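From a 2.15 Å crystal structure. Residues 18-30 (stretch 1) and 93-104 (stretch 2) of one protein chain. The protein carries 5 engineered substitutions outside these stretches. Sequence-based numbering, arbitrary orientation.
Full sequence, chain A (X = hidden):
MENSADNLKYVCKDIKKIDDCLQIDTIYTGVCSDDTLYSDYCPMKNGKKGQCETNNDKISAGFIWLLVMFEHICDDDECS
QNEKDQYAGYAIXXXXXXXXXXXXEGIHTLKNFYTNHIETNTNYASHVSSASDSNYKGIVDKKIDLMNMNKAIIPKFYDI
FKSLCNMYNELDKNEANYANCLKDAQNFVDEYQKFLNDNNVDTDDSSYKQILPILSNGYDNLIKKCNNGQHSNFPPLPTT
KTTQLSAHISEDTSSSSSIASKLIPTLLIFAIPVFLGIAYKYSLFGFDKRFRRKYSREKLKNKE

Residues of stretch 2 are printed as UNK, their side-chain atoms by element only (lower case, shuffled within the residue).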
ATOM      1  N   ILE A  18      -6.904  -6.400   4.826  1.00 59.05           N
ATOM      2  CA  ILE A  18      -7.934  -5.389   4.667  1.00 60.63           C
ATOM      3  C   ILE A  18      -8.684  -5.532   3.327  1.00 62.75           C
ATOM      4  O   ILE A  18      -9.894  -5.322   3.297  1.00 63.00           O
ATOM      5  CB  ILE A  18      -7.437  -3.937   4.929  1.00 60.69           C
ATOM      6  CG1 ILE A  18      -8.623  -2.985   5.150  1.00 61.74           C
ATOM      7  CG2 ILE A  18      -6.517  -3.423   3.831  1.00 60.37           C
ATOM      8  CD1 ILE A  18      -9.609  -3.457   6.219  1.00 63.01           C
ATOM      9  N   ASP A  19      -8.002  -5.948   2.249  1.00 64.18           N
ATOM     10  CA  ASP A  19      -8.653  -6.167   0.961  1.00 67.10           C
ATOM     11  C   ASP A  19      -9.795  -7.183   1.065  1.00 70.51           C
ATOM     12  O   ASP A  19     -10.923  -6.882   0.654  1.00 71.04           O
ATOM     13  CB  ASP A  19      -7.642  -6.641  -0.100  1.00 69.12           C
ATOM     14  CG  ASP A  19      -6.999  -5.550  -0.917  1.00 73.90           C
ATOM     15  OD1 ASP A  19      -7.515  -4.422  -0.901  1.00 74.22           O
ATOM     16  OD2 ASP A  19      -5.960  -5.823  -1.570  1.00 77.12           O
ATOM     17  N   ASP A  20      -9.522  -8.368   1.627  1.00 72.55           N
ATOM     18  CA  ASP A  20     -10.544  -9.396   1.755  1.00 75.75           C
ATOM     19  C   ASP A  20     -11.722  -8.949   2.628  1.00 77.94           C
ATOM     20  O   ASP A  20     -12.847  -9.402   2.409  1.00 79.10           O
ATOM     21  CB  ASP A  20      -9.919 -10.694   2.299  1.00 78.80           C
ATOM     22  CG  ASP A  20      -8.744 -11.198   1.469  1.00 84.91           C
ATOM     23  OD1 ASP A  20      -8.659 -10.832   0.274  1.00 86.48           O
ATOM     24  OD2 ASP A  20      -7.903 -11.948   2.016  1.00 87.07           O
ATOM     25  N   CYS A  21     -11.497  -8.036   3.573  1.00 78.37           N
ATOM     26  CA  CYS A  21     -12.533  -7.616   4.498  1.00 80.53           C
ATOM     27  C   CYS A  21     -13.252  -6.356   4.150  1.00 82.44           C
ATOM     28  O   CYS A  21     -14.025  -5.912   4.993  1.00 82.88           O
ATOM     29  CB  CYS A  21     -11.961  -7.514   5.902  1.00 81.45           C
ATOM     30  SG  CYS A  21     -11.830  -9.097   6.755  1.00 87.64           S
ATOM     31  N   LEU A  22     -13.023  -5.753   2.977  1.00 83.63           N
ATOM     32  CA  LEU A  22     -13.629  -4.457   2.693  1.00 85.78           C
ATOM     33  C   LEU A  22     -15.176  -4.466   2.618  1.00 89.19           C
ATOM     34  O   LEU A  22     -15.789  -3.409   2.795  1.00 89.20           O
ATOM     35  CB  LEU A  22     -13.007  -3.792   1.468  1.00 85.62           C
ATOM     36  CG  LEU A  22     -12.626  -2.312   1.648  1.00 86.42           C
ATOM     37  CD1 LEU A  22     -11.866  -2.048   2.958  1.00 86.28           C
ATOM     38  CD2 LEU A  22     -11.808  -1.830   0.495  1.00 86.73           C
ATOM     39  N   GLN A  23     -15.802  -5.638   2.413  1.00 91.89           N
ATOM     40  CA  GLN A  23     -17.265  -5.791   2.411  1.00 95.10           C
ATOM     41  C   GLN A  23     -18.011  -4.943   1.361  1.00 97.73           C
ATOM     42  O   GLN A  23     -19.240  -4.845   1.413  1.00 98.97           O
ATOM     43  CB  GLN A  23     -17.841  -5.527   3.819  1.00 96.70           C
ATOM     44  CG  GLN A  23     -18.267  -6.781   4.570  1.00100.51           C
ATOM     45  CD  GLN A  23     -17.104  -7.671   4.910  1.00104.50           C
ATOM     46  OE1 GLN A  23     -16.817  -8.652   4.212  1.00106.63           O
ATOM     47  NE2 GLN A  23     -16.408  -7.349   5.998  1.00104.25           N
ATOM     48  N   ILE A  24     -17.288  -4.346   0.414  1.00 98.53           N
ATOM     49  CA  ILE A  24     -17.902  -3.532  -0.628  1.00100.55           C
ATOM     50  C   ILE A  24     -18.250  -4.403  -1.824  1.00103.32           C
ATOM     51  O   ILE A  24     -17.375  -5.039  -2.408  1.00103.38           O
ATOM     52  CB  ILE A  24     -16.989  -2.345  -1.010  1.00100.00           C
ATOM     53  CG1 ILE A  24     -16.811  -1.401   0.181  1.00 99.90           C
ATOM     54  CG2 ILE A  24     -17.524  -1.599  -2.227  1.00100.94           C
ATOM     55  CD1 ILE A  24     -15.675  -0.613   0.072  1.00 99.94           C
ATOM     56  N   ASP A  25     -19.541  -4.449  -2.156  1.00105.56           N
ATOM     57  CA  ASP A  25     -20.142  -5.208  -3.256  1.00108.32           C
ATOM     58  C   ASP A  25     -19.406  -5.076  -4.606  1.00108.90           C
ATOM     59  O   ASP A  25     -19.133  -6.083  -5.262  1.00109.48           O
ATOM     60  CB  ASP A  25     -21.642  -4.838  -3.409  1.00112.21           C
ATOM     61  CG  ASP A  25     -21.979  -3.359  -3.203  1.00118.31           C
ATOM     62  OD1 ASP A  25     -21.798  -2.858  -2.065  1.00118.01           O
ATOM     63  OD2 ASP A  25     -22.434  -2.706  -4.181  1.00122.27           O
ATOM     64  N   THR A  26     -19.084  -3.834  -5.004  1.00108.49           N
ATOM     65  CA  THR A  26     -18.411  -3.533  -6.266  1.00108.87           C
ATOM     66  C   THR A  26     -16.942  -3.972  -6.289  1.00108.03           C
ATOM     67  O   THR A  26     -16.398  -4.237  -7.360  1.00108.42           O
ATOM     68  CB  THR A  26     -18.579  -2.050  -6.603  1.00110.27           C
ATOM     69  OG1 THR A  26     -17.860  -1.267  -5.650  1.00110.40           O
ATOM     70  CG2 THR A  26     -20.036  -1.620  -6.606  1.00111.65           C
ATOM     71  N   ILE A  27     -16.294  -4.022  -5.118  1.00106.79           N
ATOM     72  CA  ILE A  27     -14.904  -4.463  -5.036  1.00106.18           C
ATOM     73  C   ILE A  27     -14.868  -5.836  -4.387  1.00106.05           C
ATOM     74  O   ILE A  27     -15.342  -5.994  -3.255  1.00106.06           O
ATOM     75  CB  ILE A  27     -14.000  -3.479  -4.250  1.00105.76           C
ATOM     76  CG1 ILE A  27     -13.962  -2.081  -4.893  1.00106.43           C
ATOM     77  CG2 ILE A  27     -12.586  -4.069  -4.068  1.00105.62           C
ATOM     78  CD1 ILE A  27     -13.132  -1.063  -4.096  1.00106.60           C
ATOM     79  N   TYR A  28     -14.308  -6.825  -5.089  1.00105.67           N
ATOM     80  CA  TYR A  28     -14.182  -8.155  -4.521  1.00105.53           C
ATOM     81  C   TYR A  28     -12.825  -8.749  -4.791  1.00104.10           C
ATOM     82  O   TYR A  28     -12.474  -9.005  -5.941  1.00104.64           O
ATOM     83  CB  TYR A  28     -15.282  -9.108  -4.997  1.00106.98           C
ATOM     84  CG  TYR A  28     -15.243 -10.439  -4.273  1.00108.27           C
ATOM     85  CD1 TYR A  28     -14.493 -11.500  -4.765  1.00109.35           C
ATOM     86  CD2 TYR A  28     -15.944 -10.631  -3.093  1.00109.43           C
ATOM     87  CE1 TYR A  28     -14.434 -12.714  -4.094  1.00110.69           C
ATOM     88  CE2 TYR A  28     -15.906 -11.846  -2.422  1.00110.70           C
ATOM     89  CZ  TYR A  28     -15.149 -12.886  -2.926  1.00111.84           C
ATOM     90  OH  TYR A  28     -15.104 -14.088  -2.264  1.00113.77           O
ATOM     91  N   THR A  29     -12.071  -8.999  -3.724  1.00102.15           N
ATOM     92  CA  THR A  29     -10.781  -9.681  -3.813  1.00101.02           C
ATOM     93  C   THR A  29     -10.771 -11.002  -3.001  1.00100.04           C
ATOM     94  O   THR A  29      -9.862 -11.812  -3.185  1.00100.39           O
ATOM     95  CB  THR A  29      -9.617  -8.767  -3.406  1.00101.43           C
ATOM     96  OG1 THR A  29      -9.682  -8.523  -2.001  1.00101.80           O
ATOM     97  CG2 THR A  29      -9.578  -7.454  -4.195  1.00101.56           C
ATOM     98  N   GLY A  30     -11.752 -11.194  -2.109  1.00 98.63           N
ATOM     99  CA  GLY A  30     -11.844 -12.386  -1.280  1.00 97.94           C
ATOM    100  C   GLY A  30     -12.833 -12.304  -0.132  1.00 96.56           C
ATOM    101  O   GLY A  30     -13.571 -11.322   0.002  1.00 96.42           O
ATOM    102  N   UNK A  93      -1.223   4.698  -1.464  1.00 39.77           N
ATOM    103  CA  UNK A  93      -1.151   3.949  -2.717  1.00 39.56           C
ATOM    104  C   UNK A  93      -2.315   2.954  -2.736  1.00 39.00           C
ATOM    105  O   UNK A  93      -3.001   2.842  -3.747  1.00 39.17           O
ATOM    106  c   UNK A  93       0.200   3.200  -2.834  1.00 39.43           C
ATOM    107  c   UNK A  93       1.685   1.488  -3.993  1.00 41.47           C
ATOM    108  c   UNK A  93       0.262   3.152  -5.363  1.00 42.03           C
ATOM    109  c   UNK A  93       0.358   2.307  -4.065  1.00 41.37           C
ATOM    110  N   UNK A  94      -2.573   2.263  -1.601  1.00 38.76           N
ATOM    111  CA  UNK A  94      -3.686   1.325  -1.493  1.00 39.19           C
ATOM    112  C   UNK A  94      -5.003   2.082  -1.653  1.00 40.81           C
ATOM    113  O   UNK A  94      -5.895   1.621  -2.368  1.00 41.62           O
ATOM    114  c   UNK A  94      -7.611   1.249   2.316  1.00 42.20           C
ATOM    115  c   UNK A  94      -5.127  -1.510  -0.402  1.00 41.36           C
ATOM    116  n   UNK A  94      -6.347  -1.955   0.055  1.00 42.10           N
ATOM    117  c   UNK A  94      -8.483   0.163   2.252  1.00 42.84           C
ATOM    118  c   UNK A  94      -4.870  -0.266   0.112  1.00 40.16           C
ATOM    119  c   UNK A  94      -3.653   0.584  -0.139  1.00 39.02           C
ATOM    120  c   UNK A  94      -8.152  -0.970   1.550  1.00 42.84           C
ATOM    121  c   UNK A  94      -6.035   0.102   0.886  1.00 40.43           C
ATOM    122  c   UNK A  94      -6.387   1.225   1.663  1.00 40.97           C
ATOM    123  c   UNK A  94      -6.920  -0.986   0.854  1.00 41.76           C
ATOM    124  N   UNK A  95      -5.122   3.254  -1.006  1.00 41.16           N
ATOM    125  CA  UNK A  95      -6.310   4.077  -1.077  1.00 42.32           C
ATOM    126  C   UNK A  95      -6.594   4.508  -2.521  1.00 43.86           C
ATOM    127  O   UNK A  95      -7.748   4.460  -2.950  1.00 44.84           O
ATOM    128  c   UNK A  95      -7.430   6.161  -0.008  1.00 44.31           C
ATOM    129  c   UNK A  95      -6.184   5.273  -0.124  1.00 42.54           C
ATOM    130  c   UNK A  95      -8.654   5.358   0.413  1.00 44.77           C
ATOM    131  c   UNK A  95      -7.169   7.343   0.938  1.00 44.44           C
ATOM    132  N   UNK A  96      -5.541   4.860  -3.290  1.00 43.94           N
ATOM    133  CA  UNK A  96      -5.668   5.239  -4.704  1.00 44.92           C
ATOM    134  C   UNK A  96      -6.193   4.077  -5.518  1.00 46.71           C
ATOM    135  O   UNK A  96      -7.050   4.265  -6.372  1.00 48.30           O
ATOM    136  o   UNK A  96      -3.853   6.758  -4.486  1.00 45.32           O
ATOM    137  c   UNK A  96      -4.323   5.681  -5.268  1.00 44.50           C
ATOM    138  N   UNK A  97      -5.688   2.871  -5.249  1.00 46.93           N
ATOM    139  CA  UNK A  97      -6.134   1.653  -5.903  1.00 48.27           C
ATOM    140  C   UNK A  97      -7.640   1.435  -5.625  1.00 49.85           C
ATOM    141  O   UNK A  97      -8.387   1.170  -6.557  1.00 50.60           O
ATOM    142  c   UNK A  97      -5.254   0.449  -5.476  1.00 48.24           C
ATOM    143  c   UNK A  97      -6.462  -1.418  -4.280  1.00 53.67           C
ATOM    144  o   UNK A  97      -8.155  -4.446  -5.459  1.00 62.13           O
ATOM    145  c   UNK A  97      -7.206  -2.589  -4.272  1.00 56.12           C
ATOM    146  c   UNK A  97      -6.240  -1.552  -6.648  1.00 53.35           C
ATOM    147  c   UNK A  97      -6.947  -2.746  -6.651  1.00 56.17           C
ATOM    148  c   UNK A  97      -7.435  -3.264  -5.458  1.00 58.54           C
ATOM    149  c   UNK A  97      -5.982  -0.872  -5.467  1.00 51.27           C
ATOM    150  N   UNK A  98      -8.076   1.543  -4.360  1.00 50.25           N
ATOM    151  CA  UNK A  98      -9.478   1.355  -3.973  1.00 51.78           C
ATOM    152  C   UNK A  98     -10.387   2.370  -4.662  1.00 53.43           C
ATOM    153  O   UNK A  98     -11.400   1.988  -5.248  1.00 54.91           O
ATOM    154  c   UNK A  98      -9.460  -1.083  -2.108  1.00 52.83           C
ATOM    155  c   UNK A  98      -8.910   0.263  -1.754  1.00 51.97           C
ATOM    156  c   UNK A  98     -11.128   1.533  -1.985  1.00 53.42           C
ATOM    157  c   UNK A  98      -9.630   1.437  -2.423  1.00 52.25           C
ATOM    158  N   UNK A  99     -10.019   3.647  -4.619  1.00 53.33           N
ATOM    159  CA  UNK A  99     -10.812   4.682  -5.254  1.00 54.74           C
ATOM    160  C   UNK A  99     -10.864   4.488  -6.769  1.00 56.23           C
ATOM    161  O   UNK A  99     -11.918   4.677  -7.360  1.00 57.96           O
ATOM    162  c   UNK A  99     -11.885   6.172  -2.812  1.00 55.72           C
ATOM    163  c   UNK A  99     -10.466   6.439  -3.352  1.00 55.09           C
ATOM    164  c   UNK A  99     -10.337   6.087  -4.851  1.00 54.42           C
ATOM    165  c   UNK A  99     -10.133   7.900  -3.118  1.00 55.74           C
ATOM    166  N   UNK A 100      -9.774   4.025  -7.379  1.00 55.77           N
ATOM    167  CA  UNK A 100      -9.759   3.729  -8.808  1.00 56.89           C
ATOM    168  C   UNK A 100     -10.731   2.566  -9.118  1.00 58.19           C
ATOM    169  O   UNK A 100     -11.424   2.619 -10.135  1.00 59.10           O
ATOM    170  o   UNK A 100      -8.105   2.026 -11.231  1.00 61.48           O
ATOM    171  n   UNK A 100      -8.441   4.201 -11.541  1.00 62.33           N
ATOM    172  c   UNK A 100      -8.340   3.397  -9.282  1.00 57.47           C
ATOM    173  c   UNK A 100      -8.271   3.151 -10.768  1.00 61.05           C
ATOM    174  N   UNK A 101     -10.835   1.568  -8.222  1.00 58.34           N
ATOM    175  CA  UNK A 101     -11.752   0.444  -8.404  1.00 61.09           C
ATOM    176  C   UNK A 101     -13.210   0.877  -8.280  1.00 63.03           C
ATOM    177  O   UNK A 101     -14.035   0.476  -9.096  1.00 64.36           O
ATOM    178  c   UNK A 101     -10.102  -1.314  -7.485  1.00 67.45           C
ATOM    179  n   UNK A 101     -10.246  -3.476  -8.556  1.00 78.78           N
ATOM    180  c   UNK A 101     -11.481  -0.679  -7.379  1.00 63.33           C
ATOM    181  c   UNK A 101      -9.946  -2.184  -8.705  1.00 75.57           C
ATOM    182  o   UNK A 101      -9.549  -1.722  -9.783  1.00 76.86           O
ATOM    183  N   UNK A 102     -13.526   1.682  -7.256  1.00 63.13           N
ATOM    184  CA  UNK A 102     -14.874   2.180  -6.997  1.00 64.82           C
ATOM    185  C   UNK A 102     -15.392   2.943  -8.188  1.00 66.03           C
ATOM    186  O   UNK A 102     -14.647   3.728  -8.777  1.00 65.83           O
ATOM    187  c   UNK A 102     -14.864   3.161  -5.807  1.00 65.79           C
ATOM    188  c   UNK A 102     -14.440   2.559  -4.500  1.00 68.28           C
ATOM    189  s   UNK A 102     -15.692   1.417  -3.923  1.00 81.05           S
ATOM    190  c   UNK A 102     -16.963   2.562  -3.377  1.00 76.13           C
ATOM    191  N   UNK A 103     -16.636   2.685  -8.604  1.00 67.29           N
ATOM    192  CA  UNK A 103     -17.213   3.516  -9.670  1.00 68.60           C
ATOM    193  C   UNK A 103     -17.555   4.880  -9.049  1.00 69.01           C
ATOM    194  O   UNK A 103     -17.861   4.960  -7.847  1.00 69.74           O
ATOM    195  c   UNK A 103     -17.645   1.794  -7.993  1.00 67.24           C
ATOM    196  c   UNK A 103     -18.891   2.038  -8.828  1.00 70.15           C
ATOM    197  c   UNK A 103     -18.467   2.742 -10.074  1.00 70.36           C
ATOM    198  N   UNK A 104     -17.430   5.963  -9.817  1.00 68.62           N
ATOM    199  CA  UNK A 104     -17.742   7.305  -9.287  1.00 68.54           C
ATOM    200  C   UNK A 104     -16.750   7.830  -8.220  1.00 66.38           C
ATOM    201  O   UNK A 104     -17.060   8.737  -7.451  1.00 66.77           O
ATOM    202  c   UNK A 104     -19.178   7.371  -8.763  1.00 70.52           C
ATOM    203  c   UNK A 104     -19.790   8.726  -8.920  1.00 74.87           C
ATOM    204  n   UNK A 104     -19.596   9.313 -10.084  1.00 76.33           N
ATOM    205  o   UNK A 104     -20.427   9.262  -8.006  1.00 76.23           O
TER

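Position 93 has four side-chain carbons, forked at the second. Nothing of stretch 1 lies near it. It is Leu93.

Position 94 carries one carbon, then fused five- and six-membered rings holding eight carbons and one nitrogen. The ring nitrogen lies 2.9 Å from OD1 of Asp19, and a six-ring carbon lies 3.7 Å from CG2 of Ile18. This is Trp94. Its NE1 donates a nearly straight hydrogen bond to Asp19 OD1, with an angle of 169° at the hydrogen. The acceptor sits at the ring edge, near the ring plane, where the N-H points.

Position 95 has four carbons, forked at the second, and makes no contact. It is Leu95.

Position 96 has one carbon and one oxygen, and is far from stretch 1. The lone unforked oxygen makes it Ser96.

Position 97 has one carbon, then a six-carbon ring bearing an oxygen. That oxygen lies 3.6 Å from CG2 of Thr29. This is Tyr97. Its ring edge also faces Asp19, with CE2 3.8 Å from Asp19 OD1.

Position 98 has four carbons, forked at the first, with one arm two carbons long. The end of the longer arm lies 3.6 Å from Leu22 CD2, and the one-carbon arm lies 3.9 Å from Ile27 CD1. This is Ile98.

Position 99 has four carbons, forked at the second. Its CB points away from stretch 1. It is Leu99.

Position 100 has two carbons, the second carrying one oxygen and one nitrogen. It touches nothing here. It is Asn100.

Position 101 has three carbons, the third carrying one oxygen and one nitrogen. Its CB lies 3.7 Å from Ile27 CD1. The extra carbon makes it Gln101.

Position 102 is an unbranched chain of two carbons, a sulfur and a carbon. The sulfur lies 3.6 Å from Ile27 CD1 and 3.9 Å from Ile24 CG2. This is Met102, the first residue after the helix to leave helical phi/psi.

Position 103 has three carbons closing a ring onto the backbone nitrogen. The ring carbon bonded to the backbone N lies 3.9 Å from Thr26 OG1. It is Pro103.

Position 104 has two carbons, the second carrying one oxygen and one nitrogen. It is out of reach. It is Asn104.

The contact buries 501 Å² in all. Ile27 gives the largest share, inserting CD1 among Ile98, Gln101 and Met102. Ile18 and Leu22 pack on Trp94, while the single cross-stretch hydrogen bond ties its indole to Asp19. Thr26 OG1 is buried by the contact and has no polar partner in the model.

Stretch 2, residues 93-104: LWLSYILNQMPN
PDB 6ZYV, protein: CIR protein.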